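Local structure of pyruvate kinase 1 (Trypanosoma brucei brucei, 4HYV) at residues Ala49-Ser54 / Ile79-Asp84; Leu83-Pro88 / Phe210-Arg215. The protein catalyses the last step of glycolysis, transferring the phosphoryl group of phosphoenolpyruvate to ADP to give pyruvate and ATP. All coordinates share one frame; numbering follows the deposited sequence.

Contact 1: residues Ala49-Ser54 / Ile79-Asp84; sequences ARMNFS and IGIALD. With K (potassium ion), chain D; PEP (phosphoenolpyruvate), chain E.
Ala49 to Asn52 pairs in parallel with Ile81 to Asp84, the short strand axes 4.8 Å apart and 21° from parallel. A ladder of backbone bonds runs from Ala49 N to Gly80 O up to Phe53 N to Asp84 O. Arg50 and Asp84 lie on one face of the sheet and form a salt bridge. Arg50 NE gives a bond of 2.8 Å to Asp84 OD2, which it meets from above the carboxylate plane. Arg50 NH2 adds a weak bond to Asp84 OD2 and lies 2.9 Å from phosphoenolpyruvate O1P; Arg50 NH1 bonds Thr27 OG1. CG of Arg50 is anti to its backbone N (chi1 159°), and the extended chain carries the guanidinium to the Asp84 carboxylate and the phosphate. On the other face, Leu83 CG sits over the Phe53 ring in a CH-pi contact, 3.7 Å from its centroid. Met51 bends at its sulfur and lays CE against Ile81 CG2 at 3.8 Å. Asn52 OD1, Ser54 OG and Asp84 OD1 bind the potassium ion, joined by phosphate O1P; Asn52 OD1 also accepts from Ser54 N in an Asx turn. This is a beta-alpha-beta unit of the TIM barrel, with the potassium and phosphoenolpyruvate site at its C-terminal strand ends.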
loop_
_atom_site.group_PDB
_atom_site.type_symbol
_atom_site.label_atom_id
_atom_site.label_comp_id
_atom_site.label_asym_id
_atom_site.label_seq_id
_atom_site.Cartn_x
_atom_site.Cartn_y
_atom_site.Cartn_z
ATOM N N ALA A 49 -30.906 -14.671 -23.223
ATOM C CA ALA A 49 -32.309 -14.350 -23.359
ATOM C C ALA A 49 -33.037 -14.832 -22.123
ATOM O O ALA A 49 -32.915 -15.999 -21.717
ATOM C CB ALA A 49 -32.890 -15.028 -24.618
ATOM N N ARG A 50 -33.755 -13.940 -21.486
ATOM C CA ARG A 50 -34.485 -14.311 -20.249
ATOM C C ARG A 50 -35.966 -14.469 -20.535
ATOM O O ARG A 50 -36.583 -13.604 -21.189
ATOM C CB ARG A 50 -34.262 -13.254 -19.166
ATOM C CG ARG A 50 -35.289 -13.225 -18.060
ATOM C CD ARG A 50 -35.042 -12.012 -17.160
ATOM N NE ARG A 50 -35.885 -12.020 -15.970
ATOM C CZ ARG A 50 -36.909 -11.179 -15.751
ATOM N NH1 ARG A 50 -37.174 -10.200 -16.611
ATOM N NH2 ARG A 50 -37.619 -11.277 -14.618
ATOM N N MET A 51 -36.520 -15.612 -20.149
ATOM C CA MET A 51 -37.964 -15.791 -20.218
ATOM C C MET A 51 -38.565 -15.602 -18.845
ATOM O O MET A 51 -38.227 -16.308 -17.902
ATOM C CB MET A 51 -38.320 -17.182 -20.747
ATOM C CG MET A 51 -37.623 -17.536 -22.036
ATOM S SD MET A 51 -37.869 -19.274 -22.487
ATOM C CE MET A 51 -37.109 -20.119 -21.093
ATOM N N ASN A 52 -39.524 -14.710 -18.758
ATOM C CA ASN A 52 -40.091 -14.375 -17.484
ATOM C C ASN A 52 -41.396 -15.120 -17.254
ATOM O O ASN A 52 -42.437 -14.769 -17.806
ATOM C CB ASN A 52 -40.319 -12.884 -17.385
ATOM C CG ASN A 52 -40.901 -12.492 -16.052
ATOM O OD1 ASN A 52 -40.960 -13.302 -15.116
ATOM N ND2 ASN A 52 -41.352 -11.262 -15.957
ATOM N N PHE A 53 -41.321 -16.184 -16.479
ATOM C CA PHE A 53 -42.448 -17.101 -16.339
ATOM C C PHE A 53 -43.496 -16.575 -15.345
ATOM O O PHE A 53 -44.417 -17.301 -14.937
ATOM C CB PHE A 53 -41.951 -18.479 -15.915
ATOM C CG PHE A 53 -41.559 -19.362 -17.068
ATOM C CD1 PHE A 53 -40.655 -18.914 -18.030
ATOM C CD2 PHE A 53 -42.167 -20.616 -17.247
ATOM C CE1 PHE A 53 -40.273 -19.740 -19.084
ATOM C CE2 PHE A 53 -41.803 -21.435 -18.311
ATOM C CZ PHE A 53 -40.830 -21.016 -19.211
ATOM N N SER A 54 -43.332 -15.326 -14.927
ATOM C CA SER A 54 -44.431 -14.601 -14.354
ATOM C C SER A 54 -45.625 -14.482 -15.281
ATOM O O SER A 54 -46.749 -14.289 -14.821
ATOM C CB SER A 54 -43.981 -13.235 -13.890
ATOM O OG SER A 54 -43.248 -13.390 -12.706
ATOM N N ILE A 79 -26.127 -18.474 -27.553
ATOM C CA ILE A 79 -26.858 -17.578 -26.706
ATOM C C ILE A 79 -27.460 -18.375 -25.539
ATOM O O ILE A 79 -28.093 -19.398 -25.736
ATOM C CB ILE A 79 -27.974 -16.885 -27.521
ATOM C CG1 ILE A 79 -27.341 -16.029 -28.658
ATOM C CG2 ILE A 79 -28.878 -16.052 -26.611
ATOM C CD1 ILE A 79 -26.277 -15.042 -28.171
ATOM N N GLY A 80 -27.208 -17.943 -24.322
ATOM C CA GLY A 80 -27.769 -18.636 -23.166
ATOM C C GLY A 80 -29.265 -18.381 -23.093
ATOM O O GLY A 80 -29.747 -17.372 -23.591
ATOM N N ILE A 81 -30.000 -19.339 -22.535
ATOM C CA ILE A 81 -31.423 -19.210 -22.340
ATOM C C ILE A 81 -31.756 -19.377 -20.867
ATOM O O ILE A 81 -31.381 -20.393 -20.250
ATOM C CB ILE A 81 -32.160 -20.292 -23.127
ATOM C CG1 ILE A 81 -32.036 -20.008 -24.622
ATOM C CG2 ILE A 81 -33.634 -20.352 -22.722
ATOM C CD1 ILE A 81 -32.800 -21.006 -25.476
ATOM N N ALA A 82 -32.347 -18.336 -20.266
ATOM C CA ALA A 82 -32.640 -18.349 -18.837
ATOM C C ALA A 82 -34.121 -18.451 -18.605
ATOM O O ALA A 82 -34.913 -17.769 -19.260
ATOM C CB ALA A 82 -32.090 -17.112 -18.148
ATOM N N LEU A 83 -34.503 -19.324 -17.677
ATOM C CA LEU A 83 -35.899 -19.420 -17.259
ATOM C C LEU A 83 -36.017 -18.736 -15.922
ATOM O O LEU A 83 -35.380 -19.141 -14.957
ATOM C CB LEU A 83 -36.355 -20.900 -17.149
ATOM C CG LEU A 83 -37.862 -21.184 -16.898
ATOM C CD1 LEU A 83 -38.197 -22.656 -17.163
ATOM C CD2 LEU A 83 -38.301 -20.772 -15.489
ATOM N N ASP A 84 -36.792 -17.659 -15.879
ATOM C CA ASP A 84 -36.923 -16.870 -14.660
ATOM C C ASP A 84 -38.271 -17.224 -14.046
ATOM O O ASP A 84 -39.311 -17.119 -14.719
ATOM C CB ASP A 84 -36.845 -15.366 -14.995
ATOM C CG ASP A 84 -36.895 -14.475 -13.763
ATOM O OD1 ASP A 84 -37.832 -14.646 -12.954
ATOM O OD2 ASP A 84 -36.017 -13.574 -13.611
HETATM K K K D . -40.287 -13.627 -12.564
HETATM C C1 PEP E . -36.643 -7.915 -9.784
HETATM O O1 PEP E . -37.575 -7.923 -8.923
HETATM O "O2'" PEP E . -35.766 -7.010 -9.766
HETATM C C2 PEP E . -36.632 -8.950 -10.895
HETATM C C3 PEP E . -35.378 -9.109 -11.787
HETATM O O2 PEP E . -37.546 -9.954 -10.854
HETATM P P PEP E . -39.112 -9.751 -11.463
HETATM O O1P PEP E . -39.224 -11.087 -12.259
HETATM O O2P PEP E . -39.918 -9.200 -10.358
HETATM O O3P PEP E . -39.019 -8.689 -12.621
HETATM O O HOH W 1 -41.192 -13.335 -9.900
#

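Contact 2: residues Leu83-Pro88 / Phe210-Arg215; sequences LDTKGP and FASFIR. With K (potassium ion), chain D.
Asp84 pairs with Phe210 in a parallel bridge, their CA atoms 4.4 Å apart, and the touching parts of the two segments run 8° apart. Phe210 N bonds Leu83 O, and Thr85 N bonds Phe210 O at 3.0 Å. The Asp84 carboxylate stands nearly perpendicular to the Phe210 ring, 83° between planes. Asp84 OD2 lies at the edge of the ring, 3.8 Å from Phe210 CD2, but is held chiefly by the salt bridge to Arg50, with Lys239 as a second partner. Ser212 OG, anti to its carbonyl carbon (chi1 -58°), is modelled very close to Thr85 O, so the exact length of this hydrogen bond is doubtful. Thr85 O binds the potassium ion at 2.8 Å; if real, the bond would put Ser212 in the second shell of the metal. Water 1 completes a bridge, bound to the potassium and donating to Lys86 O. Water 2 accepts from Thr85 OG1 and donates to Ser212 O at 2.7 Å, tying the two loops together. Farther out, Pro88 CG packs on Phe213 CB at 3.4 Å, the two side chains sliding past each other in opposite directions. Phe213 has positive phi within the type II turn from Ala211 to Ile214. Thr85 and Lys86 border helix 192-203, while Ile214 packs on helix 217-227. Strand 235-240 lies on the other side of strand 208-211, bonded through Ala211 and touched by Phe210.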
loop_
_atom_site.group_PDB
_atom_site.type_symbol
_atom_site.label_atom_id
_atom_site.label_comp_id
_atom_site.label_asym_id
_atom_site.label_seq_id
_atom_site.Cartn_x
_atom_site.Cartn_y
_atom_site.Cartn_z
ATOM N N LEU A 83 -34.503 -19.324 -17.677
ATOM C CA LEU A 83 -35.899 -19.420 -17.259
ATOM C C LEU A 83 -36.017 -18.736 -15.922
ATOM O O LEU A 83 -35.380 -19.141 -14.957
ATOM C CB LEU A 83 -36.355 -20.900 -17.149
ATOM C CG LEU A 83 -37.862 -21.184 -16.898
ATOM C CD1 LEU A 83 -38.197 -22.656 -17.163
ATOM C CD2 LEU A 83 -38.301 -20.772 -15.489
ATOM N N ASP A 84 -36.792 -17.659 -15.879
ATOM C CA ASP A 84 -36.923 -16.870 -14.660
ATOM C C ASP A 84 -38.271 -17.224 -14.046
ATOM O O ASP A 84 -39.311 -17.119 -14.719
ATOM C CB ASP A 84 -36.845 -15.366 -14.995
ATOM C CG ASP A 84 -36.895 -14.475 -13.763
ATOM O OD1 ASP A 84 -37.832 -14.646 -12.954
ATOM O OD2 ASP A 84 -36.017 -13.574 -13.611
ATOM N N THR A 85 -38.255 -17.765 -12.829
ATOM C CA THR A 85 -39.497 -18.277 -12.242
ATOM C C THR A 85 -40.403 -17.177 -11.747
ATOM O O THR A 85 -39.947 -16.082 -11.365
ATOM C CB THR A 85 -39.264 -19.261 -11.096
ATOM O OG1 THR A 85 -38.573 -18.605 -10.043
ATOM C CG2 THR A 85 -38.462 -20.458 -11.558
ATOM N N LYS A 86 -41.701 -17.449 -11.814
ATOM C CA LYS A 86 -42.688 -16.689 -11.078
ATOM C C LYS A 86 -42.380 -16.670 -9.586
ATOM O O LYS A 86 -42.275 -15.594 -8.983
ATOM C CB LYS A 86 -44.105 -17.265 -11.340
ATOM C CG LYS A 86 -45.223 -16.590 -10.551
ATOM C CD LYS A 86 -46.538 -17.358 -10.762
ATOM C CE LYS A 86 -47.691 -16.799 -9.915
ATOM N NZ LYS A 86 -48.010 -15.366 -10.230
ATOM N N GLY A 87 -42.259 -17.855 -8.981
ATOM C CA GLY A 87 -42.001 -17.953 -7.545
ATOM C C GLY A 87 -43.176 -17.478 -6.691
ATOM O O GLY A 87 -44.287 -17.293 -7.183
ATOM N N PRO A 88 -42.930 -17.266 -5.399
ATOM C CA PRO A 88 -43.928 -16.785 -4.448
ATOM C C PRO A 88 -44.438 -15.365 -4.727
ATOM O O PRO A 88 -44.488 -14.538 -3.814
ATOM C CB PRO A 88 -43.164 -16.789 -3.125
ATOM C CG PRO A 88 -41.729 -16.736 -3.503
ATOM C CD PRO A 88 -41.640 -17.548 -4.753
ATOM N N PHE A 210 -33.201 -18.475 -13.275
ATOM C CA PHE A 210 -33.196 -17.320 -12.361
ATOM C C PHE A 210 -34.317 -17.532 -11.330
ATOM O O PHE A 210 -35.527 -17.417 -11.658
ATOM C CB PHE A 210 -33.452 -16.006 -13.126
ATOM C CG PHE A 210 -32.426 -15.690 -14.214
ATOM C CD1 PHE A 210 -31.199 -16.329 -14.259
ATOM C CD2 PHE A 210 -32.656 -14.638 -15.104
ATOM C CE1 PHE A 210 -30.243 -15.972 -15.210
ATOM C CE2 PHE A 210 -31.705 -14.275 -16.060
ATOM C CZ PHE A 210 -30.479 -14.920 -16.085
ATOM N N ALA A 211 -33.932 -17.872 -10.105
ATOM C CA ALA A 211 -34.898 -18.382 -9.119
ATOM C C ALA A 211 -35.394 -17.236 -8.242
ATOM O O ALA A 211 -34.630 -16.655 -7.485
ATOM C CB ALA A 211 -34.266 -19.478 -8.262
ATOM N N SER A 212 -36.663 -16.873 -8.402
ATOM C CA SER A 212 -37.181 -15.709 -7.742
ATOM C C SER A 212 -37.295 -15.914 -6.220
ATOM O O SER A 212 -37.575 -17.032 -5.736
ATOM C CB SER A 212 -38.519 -15.302 -8.349
ATOM O OG SER A 212 -38.397 -15.051 -9.737
ATOM N N PHE A 213 -37.057 -14.834 -5.475
ATOM C CA PHE A 213 -37.340 -14.786 -4.025
ATOM C C PHE A 213 -36.589 -15.792 -3.182
ATOM O O PHE A 213 -37.046 -16.161 -2.104
ATOM C CB PHE A 213 -38.850 -14.861 -3.741
ATOM C CG PHE A 213 -39.636 -13.724 -4.355
ATOM C CD1 PHE A 213 -39.562 -12.440 -3.818
ATOM C CD2 PHE A 213 -40.391 -13.923 -5.541
ATOM C CE1 PHE A 213 -40.216 -11.364 -4.437
ATOM C CE2 PHE A 213 -41.058 -12.852 -6.147
ATOM C CZ PHE A 213 -40.959 -11.571 -5.599
ATOM N N ILE A 214 -35.401 -16.190 -3.612
ATOM C CA ILE A 214 -34.633 -17.121 -2.794
ATOM C C ILE A 214 -34.308 -16.491 -1.438
ATOM O O ILE A 214 -33.850 -15.348 -1.368
ATOM C CB ILE A 214 -33.342 -17.561 -3.487
ATOM C CG1 ILE A 214 -33.663 -18.470 -4.682
ATOM C CG2 ILE A 214 -32.442 -18.255 -2.489
ATOM C CD1 ILE A 214 -34.386 -19.753 -4.304
ATOM N N ARG A 215 -34.582 -17.219 -0.363
ATOM C CA ARG A 215 -34.424 -16.677 0.993
ATOM C C ARG A 215 -33.365 -17.418 1.790
ATOM O O ARG A 215 -32.818 -16.870 2.756
ATOM C CB ARG A 215 -35.751 -16.714 1.743
ATOM C CG ARG A 215 -36.696 -15.595 1.349
ATOM C CD ARG A 215 -37.862 -15.459 2.325
ATOM N NE ARG A 215 -38.887 -16.459 2.077
ATOM C CZ ARG A 215 -39.545 -17.124 3.034
ATOM N NH1 ARG A 215 -39.296 -16.885 4.318
ATOM N NH2 ARG A 215 -40.460 -18.032 2.706
HETATM K K K D . -40.287 -13.627 -12.564
HETATM O O HOH W 2 -38.416 -19.267 -7.081
HETATM O O HOH W 1 -41.192 -13.335 -9.900
#

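From the N terminus, strand 46-52 comes first. The chain passes through helix 58-75 and returns as strand 80-84, where contact 1 closes a short loop. Contact 2 starts on the end of that strand, sharing Leu83 and Asp84. It closes a much longer loop of 121 residues, which holds the whole six-stranded mixed sheet, from strand 107-111 to strand 178-179, and helix 192-203. The loops follow one another, neither nested nor crossed. Strand 80-84 thus lies between strands 46-52 and 208-211 in the barrel. Phe210 CZ packs on Ala82 CB at 3.4 Å, and both contacts meet at one potassium ion.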